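Side-chain contacts in chromosomal replication initiator protein dnaA (Aquifex aeolicus, PDB 1L8Q), which probably initiates and regulates chromosomal replication by binding the replication origin in its ATP-bound form, through an AAA+ nucleotide-binding module and a DNA-binding domain: residues T9-I14 / A61-Y66; F13-G16 / A22-V25; H52-A57 / L103-Q108. All blocks are in the same frame, centred on the assembly; numbering follows the deposited sequence.

Interaction 1 of 3, residues T9-I14 / A61-Y66; sequences TLENFI and AKKRGY. With ADP (adenosine-5'-diphosphate), chain C.
The carboxylate of E11 and the ammonium group of K63 reach for each other from opposite directions and form a long salt bridge, OE2 to NZ at 3.6 Å. OE1 lies a little farther off, so the lysine leans towards one oxygen rather than straddling both. E11 leaves its backbone with CG anti to the carbonyl carbon, and a bend at chi2 (114°) turns the carboxylate round to the helix end. K63 starts with CG anti to its own N (chi1 160°), runs straight, and then kinks at chi3 (25°). Both residues lie at the surface, so solvent probably weakens this attraction further, and NZ also has E60 as a distant, weak partner. Behind E11 the loop is folded as an ST motif: OG1 of T9 accepts from N of N12 at 2.8 Å, with a weaker bond from N of E11. The opposing helix ends in a Schellman motif, where G65, at positive phi, follows the last turn and its N bonds to O of K62 at 2.8 Å. Farther along the loop I14 meets the adenine of ADP in two bonds of similar straightness: its N donates to N1 at 3.0 Å, and its O accepts from N6 at 2.7 Å. CG1 of I14 lies within van der Waals distance of N1.

Interaction 2 of 3, residues F13-G16 / A22-V25; sequences FIVG and AYEV. With ADP (adenosine-5'-diphosphate), chain C.
The rings of F13 and Y23 are almost parallel, with planes at 6°, yet they are slid so far past each other that they hardly overlap. Their centroids stand 5.6 Å apart, and the nearest approach is CD2 of F13 to CD1 of Y23 at 3.4 Å. This is therefore a glancing apolar contact rather than a full stack. What covers the tyrosine instead is V15: its CG2 sits 3.6 Å from the ring centroid, only 8° off the normal, a CH-pi contact on the same side of the Y23 plane as F13. That methyl is the branch anti to the carbonyl carbon, and the valine and tyrosine side chains cross at about a right angle. Y23 comes off helix 20-31 with CG anti to its N (chi1 -178°), which carries the ring out from the helix to the loop. Its hydroxyl is joined to O of F13 through a water, which donates to that carbonyl, and it has a weak bond to O of L10. On the side of F13 turned from Y23, N6 of ADP lies over the centre of the phenyl ring, 3.6 Å from CE1, while H52 adds an edge-to-face ring contact. With an alanine in place of F13, the amino group of the adenine would probably lose the aromatic face beneath it, and the rings of Y23 and H52 would be left without their neighbour. F13 thus separates the first helix from the base, with I14 alongside touching helix 168-181, an arrangement belonging to the adenine pocket of this AAA+ ATPase.

Interaction 3 of 3, residues H52-A57 / L103-Q108; sequences HLLQAA and LLDDVQ. With ADP (adenosine-5'-diphosphate), chain C.
Walker A helix and Walker B strand meet here, L54 from helix 50-63 packing against L103 and D105 of strand 101-105 beneath the nucleotide site. The helix runs nearly antiparallel to the strand, at 164°, with the axes 9.2 Å apart. CD2 of L54 lies along the flank of the aspartate side chain, 3.7 Å from CG of D105, with CB and OD1 almost as near, and the two side chains cross obliquely. L103 comes up from the strand with CG anti to its carbonyl carbon (chi1 -53°), bringing its methyls to the backbone O of L54; CD2 is 4.4 Å from CG of L54. L54 thus packs against the side chain of D105, whose OD2 bonds to the hydroxyls of T51 and Y70. On the far side of the helix, H52 grips ADP twice: its N donates to O1A at 2.6 Å, and ND1, at the ring edge, shares a hydrogen bond with O2', also 2.6 Å. NE2 bonds to O of T9, fixing the ring's rotation. By packing on L103 and D105, L54 joins the phosphate-binding helix of a P-loop NTPase core to its acidic strand end, where the next residue, D106, is a magnesium ligand.

Overall arrangement
From the N terminus, the chain first makes the loop 9-16, which serves both interactions 1 and 2. Interaction 2 closes a short turn of chain, tying this loop to helix 20-31, and falls wholly within the span that interaction 1 closes between 9-14 and the end of helix 50-63. Interaction 3 opens on that same helix, so its span crosses that of interaction 1, while it follows interaction 2 in series. It carries the helix onto strand 101-105 of the five-stranded parallel sheet. Contacts between H52 and both T9 and F13, and between L53 and A22, link the three; the loop and the start of helix 50-63 border ADP, and helix 20-31 and the sheet lie behind them.

Interaction 1 of 3, residues T9-I14 / A61-Y66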
loop_
_atom_site.group_PDB
_atom_site.type_symbol
_atom_site.label_atom_id
_atom_site.label_comp_id
_atom_site.label_asym_id
_atom_site.label_seq_id
_atom_site.Cartn_x
_atom_site.Cartn_y
_atom_site.Cartn_z
ATOM N N THR A 9 -13.446 -3.700 13.178
ATOM C CA THR A 9 -13.460 -4.251 14.525
ATOM C C THR A 9 -12.474 -5.381 14.729
ATOM O O THR A 9 -12.075 -6.059 13.780
ATOM C CB THR A 9 -14.871 -4.721 14.933
ATOM O OG1 THR A 9 -15.081 -6.077 14.499
ATOM C CG2 THR A 9 -15.963 -3.911 14.209
ATOM N N LEU A 10 -12.091 -5.591 15.983
ATOM C CA LEU A 10 -11.209 -6.678 16.337
ATOM C C LEU A 10 -11.929 -7.954 16.022
ATOM O O LEU A 10 -11.329 -8.992 15.828
ATOM C CB LEU A 10 -10.894 -6.652 17.827
ATOM C CG LEU A 10 -9.773 -5.752 18.321
ATOM C CD1 LEU A 10 -8.643 -5.711 17.323
ATOM C CD2 LEU A 10 -10.309 -4.383 18.542
ATOM N N GLU A 11 -13.243 -7.876 15.998
ATOM C CA GLU A 11 -14.044 -9.057 15.760
ATOM C C GLU A 11 -14.085 -9.444 14.272
ATOM O O GLU A 11 -14.182 -10.627 13.940
ATOM C CB GLU A 11 -15.444 -8.885 16.359
ATOM C CG GLU A 11 -15.435 -8.242 17.752
ATOM C CD GLU A 11 -16.092 -6.856 17.791
ATOM O OE1 GLU A 11 -17.351 -6.771 17.659
ATOM O OE2 GLU A 11 -15.355 -5.853 17.983
ATOM N N ASN A 12 -13.997 -8.458 13.379
ATOM C CA ASN A 12 -13.916 -8.777 11.956
ATOM C C ASN A 12 -12.514 -8.680 11.390
ATOM O O ASN A 12 -12.331 -8.612 10.181
ATOM C CB ASN A 12 -14.936 -8.011 11.091
ATOM C CG ASN A 12 -14.882 -6.503 11.287
ATOM O OD1 ASN A 12 -15.919 -5.844 11.288
ATOM N ND2 ASN A 12 -13.670 -5.947 11.438
ATOM N N PHE A 13 -11.522 -8.657 12.272
ATOM C CA PHE A 13 -10.140 -8.748 11.835
ATOM C C PHE A 13 -9.816 -10.226 11.773
ATOM O O PHE A 13 -9.862 -10.919 12.794
ATOM C CB PHE A 13 -9.203 -8.047 12.821
ATOM C CG PHE A 13 -7.781 -7.889 12.319
ATOM C CD1 PHE A 13 -7.421 -6.799 11.533
ATOM C CD2 PHE A 13 -6.802 -8.811 12.662
ATOM C CE1 PHE A 13 -6.111 -6.649 11.088
ATOM C CE2 PHE A 13 -5.496 -8.660 12.226
ATOM C CZ PHE A 13 -5.152 -7.580 11.439
ATOM N N ILE A 14 -9.548 -10.727 10.574
ATOM C CA ILE A 14 -9.161 -12.121 10.427
ATOM C C ILE A 14 -7.682 -12.286 10.773
ATOM O O ILE A 14 -6.853 -11.480 10.385
ATOM C CB ILE A 14 -9.452 -12.624 9.001
ATOM C CG1 ILE A 14 -10.901 -12.317 8.625
ATOM C CG2 ILE A 14 -9.183 -14.125 8.893
ATOM C CD1 ILE A 14 -11.304 -12.824 7.265
ATOM N N ALA A 61 -11.889 0.561 22.800
ATOM C CA ALA A 61 -11.639 1.425 23.937
ATOM C C ALA A 61 -12.824 2.368 24.164
ATOM O O ALA A 61 -13.147 2.716 25.304
ATOM C CB ALA A 61 -10.351 2.203 23.746
ATOM N N LYS A 62 -13.487 2.761 23.085
ATOM C CA LYS A 62 -14.604 3.684 23.213
ATOM C C LYS A 62 -15.828 2.965 23.746
ATOM O O LYS A 62 -16.554 3.480 24.594
ATOM C CB LYS A 62 -14.926 4.347 21.875
ATOM C CG LYS A 62 -15.903 5.485 22.005
ATOM C CD LYS A 62 -16.005 6.280 20.724
ATOM C CE LYS A 62 -16.886 5.568 19.720
ATOM N NZ LYS A 62 -17.382 6.510 18.681
ATOM N N LYS A 63 -16.045 1.764 23.237
ATOM C CA LYS A 63 -17.158 0.945 23.663
ATOM C C LYS A 63 -17.002 0.593 25.140
ATOM O O LYS A 63 -17.963 0.228 25.806
ATOM C CB LYS A 63 -17.239 -0.313 22.790
ATOM C CG LYS A 63 -18.018 -1.480 23.382
ATOM C CD LYS A 63 -18.196 -2.595 22.347
ATOM C CE LYS A 63 -17.096 -2.535 21.294
ATOM N NZ LYS A 63 -17.087 -3.724 20.386
ATOM N N ARG A 64 -15.783 0.729 25.649
ATOM C CA ARG A 64 -15.507 0.438 27.047
ATOM C C ARG A 64 -15.599 1.695 27.892
ATOM O O ARG A 64 -15.592 1.616 29.121
ATOM C CB ARG A 64 -14.138 -0.218 27.206
ATOM C CG ARG A 64 -14.172 -1.721 27.067
ATOM C CD ARG A 64 -13.046 -2.295 26.228
ATOM N NE ARG A 64 -11.866 -2.621 27.018
ATOM C CZ ARG A 64 -11.291 -3.812 27.027
ATOM N NH1 ARG A 64 -11.790 -4.801 26.289
ATOM N NH2 ARG A 64 -10.221 -4.020 27.776
ATOM N N GLY A 65 -15.677 2.851 27.229
ATOM C CA GLY A 65 -15.826 4.124 27.916
ATOM C C GLY A 65 -14.637 5.075 27.866
ATOM O O GLY A 65 -14.704 6.168 28.440
ATOM N N TYR A 66 -13.557 4.681 27.183
ATOM C CA TYR A 66 -12.352 5.511 27.114
ATOM C C TYR A 66 -12.466 6.664 26.113
ATOM O O TYR A 66 -13.174 6.575 25.122
ATOM C CB TYR A 66 -11.129 4.655 26.774
ATOM C CG TYR A 66 -10.754 3.656 27.836
ATOM C CD1 TYR A 66 -10.071 4.053 28.973
ATOM C CD2 TYR A 66 -11.073 2.311 27.700
ATOM C CE1 TYR A 66 -9.722 3.144 29.950
ATOM C CE2 TYR A 66 -10.730 1.394 28.668
ATOM C CZ TYR A 66 -10.054 1.814 29.796
ATOM O OH TYR A 66 -9.703 0.909 30.784
HETATM P PB ADP C . -3.541 -0.445 5.564
HETATM O O1B ADP C . -4.068 0.570 6.590
HETATM O O2B ADP C . -2.403 -1.290 6.056
HETATM O O3B ADP C . -3.342 0.135 4.199
HETATM P PA ADP C . -6.154 -1.181 5.950
HETATM O O1A ADP C . -6.206 -1.306 7.462
HETATM O O2A ADP C . -6.544 0.202 5.456
HETATM O O3A ADP C . -4.698 -1.508 5.395
HETATM O "O5'" ADP C . -7.049 -2.318 5.286
HETATM C "C5'" ADP C . -7.236 -2.363 3.884
HETATM C "C4'" ADP C . -8.527 -3.112 3.666
HETATM O "O4'" ADP C . -8.322 -4.525 3.864
HETATM C "C3'" ADP C . -9.535 -2.685 4.710
HETATM O "O3'" ADP C . -10.801 -2.780 4.071
HETATM C "C2'" ADP C . -9.399 -3.750 5.774
HETATM O "O2'" ADP C . -10.529 -3.947 6.606
HETATM C "C1'" ADP C . -9.092 -4.988 4.976
HETATM N N9 ADP C . -8.286 -5.865 5.834
HETATM C C8 ADP C . -6.968 -5.731 6.109
HETATM N N7 ADP C . -6.558 -6.729 6.950
HETATM C C5 ADP C . -7.623 -7.488 7.228
HETATM C C6 ADP C . -7.888 -8.684 8.040
HETATM N N6 ADP C . -6.912 -9.281 8.744
HETATM N N1 ADP C . -9.135 -9.168 8.060
HETATM C C2 ADP C . -10.134 -8.596 7.358
HETATM N N3 ADP C . -9.953 -7.503 6.594
HETATM C C4 ADP C . -8.754 -6.921 6.497
#

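Interaction 2 of 3, residues F13-G16 / A22-V25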
loop_
_atom_site.group_PDB
_atom_site.type_symbol
_atom_site.label_atom_id
_atom_site.label_comp_id
_atom_site.label_asym_id
_atom_site.label_seq_id
_atom_site.Cartn_x
_atom_site.Cartn_y
_atom_site.Cartn_z
ATOM N N PHE A 13 -11.522 -8.657 12.272
ATOM C CA PHE A 13 -10.140 -8.748 11.835
ATOM C C PHE A 13 -9.816 -10.226 11.773
ATOM O O PHE A 13 -9.862 -10.919 12.794
ATOM C CB PHE A 13 -9.203 -8.047 12.821
ATOM C CG PHE A 13 -7.781 -7.889 12.319
ATOM C CD1 PHE A 13 -7.421 -6.799 11.533
ATOM C CD2 PHE A 13 -6.802 -8.811 12.662
ATOM C CE1 PHE A 13 -6.111 -6.649 11.088
ATOM C CE2 PHE A 13 -5.496 -8.660 12.226
ATOM C CZ PHE A 13 -5.152 -7.580 11.439
ATOM N N ILE A 14 -9.548 -10.727 10.574
ATOM C CA ILE A 14 -9.161 -12.121 10.427
ATOM C C ILE A 14 -7.682 -12.286 10.773
ATOM O O ILE A 14 -6.853 -11.480 10.385
ATOM C CB ILE A 14 -9.452 -12.624 9.001
ATOM C CG1 ILE A 14 -10.901 -12.317 8.625
ATOM C CG2 ILE A 14 -9.183 -14.125 8.893
ATOM C CD1 ILE A 14 -11.304 -12.824 7.265
ATOM N N VAL A 15 -7.372 -13.344 11.501
ATOM C CA VAL A 15 -6.036 -13.556 12.013
ATOM C C VAL A 15 -5.340 -14.721 11.330
ATOM O O VAL A 15 -5.917 -15.789 11.164
ATOM C CB VAL A 15 -6.067 -13.759 13.554
ATOM C CG1 VAL A 15 -4.673 -14.033 14.100
ATOM C CG2 VAL A 15 -6.694 -12.526 14.245
ATOM N N GLY A 16 -4.108 -14.471 10.897
ATOM C CA GLY A 16 -3.256 -15.451 10.254
ATOM C C GLY A 16 -1.846 -15.246 10.783
ATOM O O GLY A 16 -1.583 -14.295 11.543
ATOM N N ALA A 22 0.917 -8.405 15.882
ATOM C CA ALA A 22 0.257 -7.127 15.978
ATOM C C ALA A 22 -1.081 -7.303 16.673
ATOM O O ALA A 22 -1.385 -6.620 17.649
ATOM C CB ALA A 22 0.058 -6.544 14.603
ATOM N N TYR A 23 -1.877 -8.236 16.179
ATOM C CA TYR A 23 -3.189 -8.468 16.745
ATOM C C TYR A 23 -3.118 -8.810 18.233
ATOM O O TYR A 23 -3.868 -8.248 19.049
ATOM C CB TYR A 23 -3.901 -9.581 15.993
ATOM C CG TYR A 23 -5.292 -9.858 16.474
ATOM C CD1 TYR A 23 -6.347 -9.067 16.069
ATOM C CD2 TYR A 23 -5.556 -10.918 17.335
ATOM C CE1 TYR A 23 -7.632 -9.313 16.502
ATOM C CE2 TYR A 23 -6.824 -11.181 17.769
ATOM C CZ TYR A 23 -7.864 -10.372 17.349
ATOM O OH TYR A 23 -9.143 -10.626 17.768
ATOM N N GLU A 24 -2.234 -9.737 18.590
ATOM C CA GLU A 24 -2.144 -10.154 19.974
ATOM C C GLU A 24 -1.677 -9.017 20.851
ATOM O O GLU A 24 -2.270 -8.766 21.925
ATOM C CB GLU A 24 -1.251 -11.379 20.132
ATOM C CG GLU A 24 -1.982 -12.693 19.923
ATOM C CD GLU A 24 -1.051 -13.894 19.929
ATOM O OE1 GLU A 24 0.122 -13.747 20.310
ATOM O OE2 GLU A 24 -1.493 -14.990 19.554
ATOM N N VAL A 25 -0.638 -8.313 20.399
ATOM C CA VAL A 25 -0.106 -7.180 21.155
ATOM C C VAL A 25 -1.175 -6.110 21.390
ATOM O O VAL A 25 -1.354 -5.639 22.504
ATOM C CB VAL A 25 1.149 -6.570 20.491
ATOM C CG1 VAL A 25 1.504 -5.229 21.132
ATOM C CG2 VAL A 25 2.317 -7.539 20.597
HETATM P PB ADP C . -3.541 -0.445 5.564
HETATM O O1B ADP C . -4.068 0.570 6.590
HETATM O O2B ADP C . -2.403 -1.290 6.056
HETATM O O3B ADP C . -3.342 0.135 4.199
HETATM P PA ADP C . -6.154 -1.181 5.950
HETATM O O1A ADP C . -6.206 -1.306 7.462
HETATM O O2A ADP C . -6.544 0.202 5.456
HETATM O O3A ADP C . -4.698 -1.508 5.395
HETATM O "O5'" ADP C . -7.049 -2.318 5.286
HETATM C "C5'" ADP C . -7.236 -2.363 3.884
HETATM C "C4'" ADP C . -8.527 -3.112 3.666
HETATM O "O4'" ADP C . -8.322 -4.525 3.864
HETATM C "C3'" ADP C . -9.535 -2.685 4.710
HETATM O "O3'" ADP C . -10.801 -2.780 4.071
HETATM C "C2'" ADP C . -9.399 -3.750 5.774
HETATM O "O2'" ADP C . -10.529 -3.947 6.606
HETATM C "C1'" ADP C . -9.092 -4.988 4.976
HETATM N N9 ADP C . -8.286 -5.865 5.834
HETATM C C8 ADP C . -6.968 -5.731 6.109
HETATM N N7 ADP C . -6.558 -6.729 6.950
HETATM C C5 ADP C . -7.623 -7.488 7.228
HETATM C C6 ADP C . -7.888 -8.684 8.040
HETATM N N6 ADP C . -6.912 -9.281 8.744
HETATM N N1 ADP C . -9.135 -9.168 8.060
HETATM C C2 ADP C . -10.134 -8.596 7.358
HETATM N N3 ADP C . -9.953 -7.503 6.594
HETATM C C4 ADP C . -8.754 -6.921 6.497
HETATM O O HOH W 1 -10.713 -11.611 15.064
#

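Interaction 3 of 3, residues H52-A57 / L103-Q108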
loop_
_atom_site.group_PDB
_atom_site.type_symbol
_atom_site.label_atom_id
_atom_site.label_comp_id
_atom_site.label_asym_id
_atom_site.label_seq_id
_atom_site.Cartn_x
_atom_site.Cartn_y
_atom_site.Cartn_z
ATOM N N HIS A 52 -7.143 -0.675 9.839
ATOM C CA HIS A 52 -8.178 -1.493 10.395
ATOM C C HIS A 52 -7.895 -1.792 11.873
ATOM O O HIS A 52 -8.777 -1.674 12.727
ATOM C CB HIS A 52 -8.263 -2.790 9.603
ATOM C CG HIS A 52 -9.377 -3.684 10.033
ATOM N ND1 HIS A 52 -10.290 -4.211 9.146
ATOM C CD2 HIS A 52 -9.732 -4.139 11.258
ATOM C CE1 HIS A 52 -11.154 -4.964 9.805
ATOM N NE2 HIS A 52 -10.836 -4.938 11.088
ATOM N N LEU A 53 -6.665 -2.185 12.173
ATOM C CA LEU A 53 -6.309 -2.563 13.527
ATOM C C LEU A 53 -6.340 -1.358 14.484
ATOM O O LEU A 53 -6.842 -1.469 15.615
ATOM C CB LEU A 53 -4.944 -3.234 13.533
ATOM C CG LEU A 53 -4.511 -4.057 14.734
ATOM C CD1 LEU A 53 -5.545 -5.105 15.064
ATOM C CD2 LEU A 53 -3.187 -4.713 14.406
ATOM N N LEU A 54 -5.813 -0.216 14.045
ATOM C CA LEU A 54 -5.840 0.973 14.896
ATOM C C LEU A 54 -7.281 1.332 15.232
ATOM O O LEU A 54 -7.630 1.577 16.389
ATOM C CB LEU A 54 -5.173 2.157 14.208
ATOM C CG LEU A 54 -3.725 2.482 14.568
ATOM C CD1 LEU A 54 -2.842 1.265 14.488
ATOM C CD2 LEU A 54 -3.226 3.594 13.648
ATOM N N GLN A 55 -8.126 1.343 14.214
ATOM C CA GLN A 55 -9.491 1.745 14.410
ATOM C C GLN A 55 -10.311 0.723 15.186
ATOM O O GLN A 55 -11.265 1.076 15.887
ATOM C CB GLN A 55 -10.142 2.068 13.079
ATOM C CG GLN A 55 -9.448 3.180 12.348
ATOM C CD GLN A 55 -10.384 4.302 12.017
ATOM O OE1 GLN A 55 -10.057 5.171 11.216
ATOM N NE2 GLN A 55 -11.548 4.296 12.635
ATOM N N ALA A 56 -9.955 -0.544 15.060
ATOM C CA ALA A 56 -10.659 -1.558 15.822
ATOM C C ALA A 56 -10.318 -1.385 17.302
ATOM O O ALA A 56 -11.190 -1.523 18.156
ATOM C CB ALA A 56 -10.306 -2.930 15.343
ATOM N N ALA A 57 -9.057 -1.075 17.603
ATOM C CA ALA A 57 -8.658 -0.813 18.980
ATOM C C ALA A 57 -9.441 0.375 19.520
ATOM O O ALA A 57 -9.987 0.321 20.611
ATOM C CB ALA A 57 -7.137 -0.538 19.070
ATOM N N LEU A 103 -4.385 7.408 18.579
ATOM C CA LEU A 103 -4.055 6.564 17.451
ATOM C C LEU A 103 -3.572 7.443 16.322
ATOM O O LEU A 103 -4.375 8.188 15.735
ATOM C CB LEU A 103 -5.289 5.797 16.989
ATOM C CG LEU A 103 -6.081 4.973 18.020
ATOM C CD1 LEU A 103 -7.416 4.601 17.436
ATOM C CD2 LEU A 103 -5.322 3.727 18.456
ATOM N N LEU A 104 -2.269 7.389 16.040
ATOM C CA LEU A 104 -1.689 8.179 14.973
ATOM C C LEU A 104 -1.304 7.258 13.837
ATOM O O LEU A 104 -0.380 6.420 13.971
ATOM C CB LEU A 104 -0.472 8.953 15.465
ATOM C CG LEU A 104 -0.163 10.194 14.630
ATOM C CD1 LEU A 104 -1.330 11.185 14.726
ATOM C CD2 LEU A 104 1.140 10.846 15.037
ATOM N N ASP A 105 -2.001 7.405 12.716
ATOM C CA ASP A 105 -1.839 6.521 11.579
ATOM C C ASP A 105 -0.930 7.162 10.543
ATOM O O ASP A 105 -0.905 8.375 10.425
ATOM C CB ASP A 105 -3.211 6.300 10.969
ATOM C CG ASP A 105 -3.313 5.010 10.188
ATOM O OD1 ASP A 105 -2.288 4.314 10.011
ATOM O OD2 ASP A 105 -4.401 4.608 9.726
ATOM N N ASP A 106 -0.184 6.348 9.796
ATOM C CA ASP A 106 0.695 6.840 8.727
ATOM C C ASP A 106 1.804 7.826 9.155
ATOM O O ASP A 106 2.063 8.823 8.472
ATOM C CB ASP A 106 -0.126 7.429 7.587
ATOM C CG ASP A 106 -0.973 6.376 6.867
ATOM O OD1 ASP A 106 -2.086 6.725 6.389
ATOM O OD2 ASP A 106 -0.622 5.177 6.733
ATOM N N VAL A 107 2.478 7.503 10.253
ATOM C CA VAL A 107 3.533 8.336 10.841
ATOM C C VAL A 107 4.615 8.808 9.872
ATOM O O VAL A 107 5.226 9.828 10.070
ATOM C CB VAL A 107 4.182 7.601 11.983
ATOM C CG1 VAL A 107 5.491 8.248 12.356
ATOM C CG2 VAL A 107 3.253 7.583 13.153
ATOM N N GLN A 108 4.837 8.065 8.825
ATOM C CA GLN A 108 5.821 8.424 7.812
ATOM C C GLN A 108 5.645 9.852 7.325
ATOM O O GLN A 108 6.618 10.510 6.960
ATOM C CB GLN A 108 5.615 7.500 6.630
ATOM C CG GLN A 108 4.615 6.411 7.002
ATOM C CD GLN A 108 3.566 6.262 5.987
ATOM O OE1 GLN A 108 3.739 6.694 4.872
ATOM N NE2 GLN A 108 2.466 5.652 6.355
HETATM P PB ADP C . -3.541 -0.445 5.564
HETATM O O1B ADP C . -4.068 0.570 6.590
HETATM O O2B ADP C . -2.403 -1.290 6.056
HETATM O O3B ADP C . -3.342 0.135 4.199
HETATM P PA ADP C . -6.154 -1.181 5.950
HETATM O O1A ADP C . -6.206 -1.306 7.462
HETATM O O2A ADP C . -6.544 0.202 5.456
HETATM O O3A ADP C . -4.698 -1.508 5.395
HETATM O "O5'" ADP C . -7.049 -2.318 5.286
HETATM C "C5'" ADP C . -7.236 -2.363 3.884
HETATM C "C4'" ADP C . -8.527 -3.112 3.666
HETATM O "O4'" ADP C . -8.322 -4.525 3.864
HETATM C "C3'" ADP C . -9.535 -2.685 4.710
HETATM O "O3'" ADP C . -10.801 -2.780 4.071
HETATM C "C2'" ADP C . -9.399 -3.750 5.774
HETATM O "O2'" ADP C . -10.529 -3.947 6.606
HETATM C "C1'" ADP C . -9.092 -4.988 4.976
HETATM N N9 ADP C . -8.286 -5.865 5.834
HETATM C C8 ADP C . -6.968 -5.731 6.109
HETATM N N7 ADP C . -6.558 -6.729 6.950
HETATM C C5 ADP C . -7.623 -7.488 7.228
HETATM C C6 ADP C . -7.888 -8.684 8.040
HETATM N N6 ADP C . -6.912 -9.281 8.744
HETATM N N1 ADP C . -9.135 -9.168 8.060
HETATM C C2 ADP C . -10.134 -8.596 7.358
HETATM N N3 ADP C . -9.953 -7.503 6.594
HETATM C C4 ADP C . -8.754 -6.921 6.497
#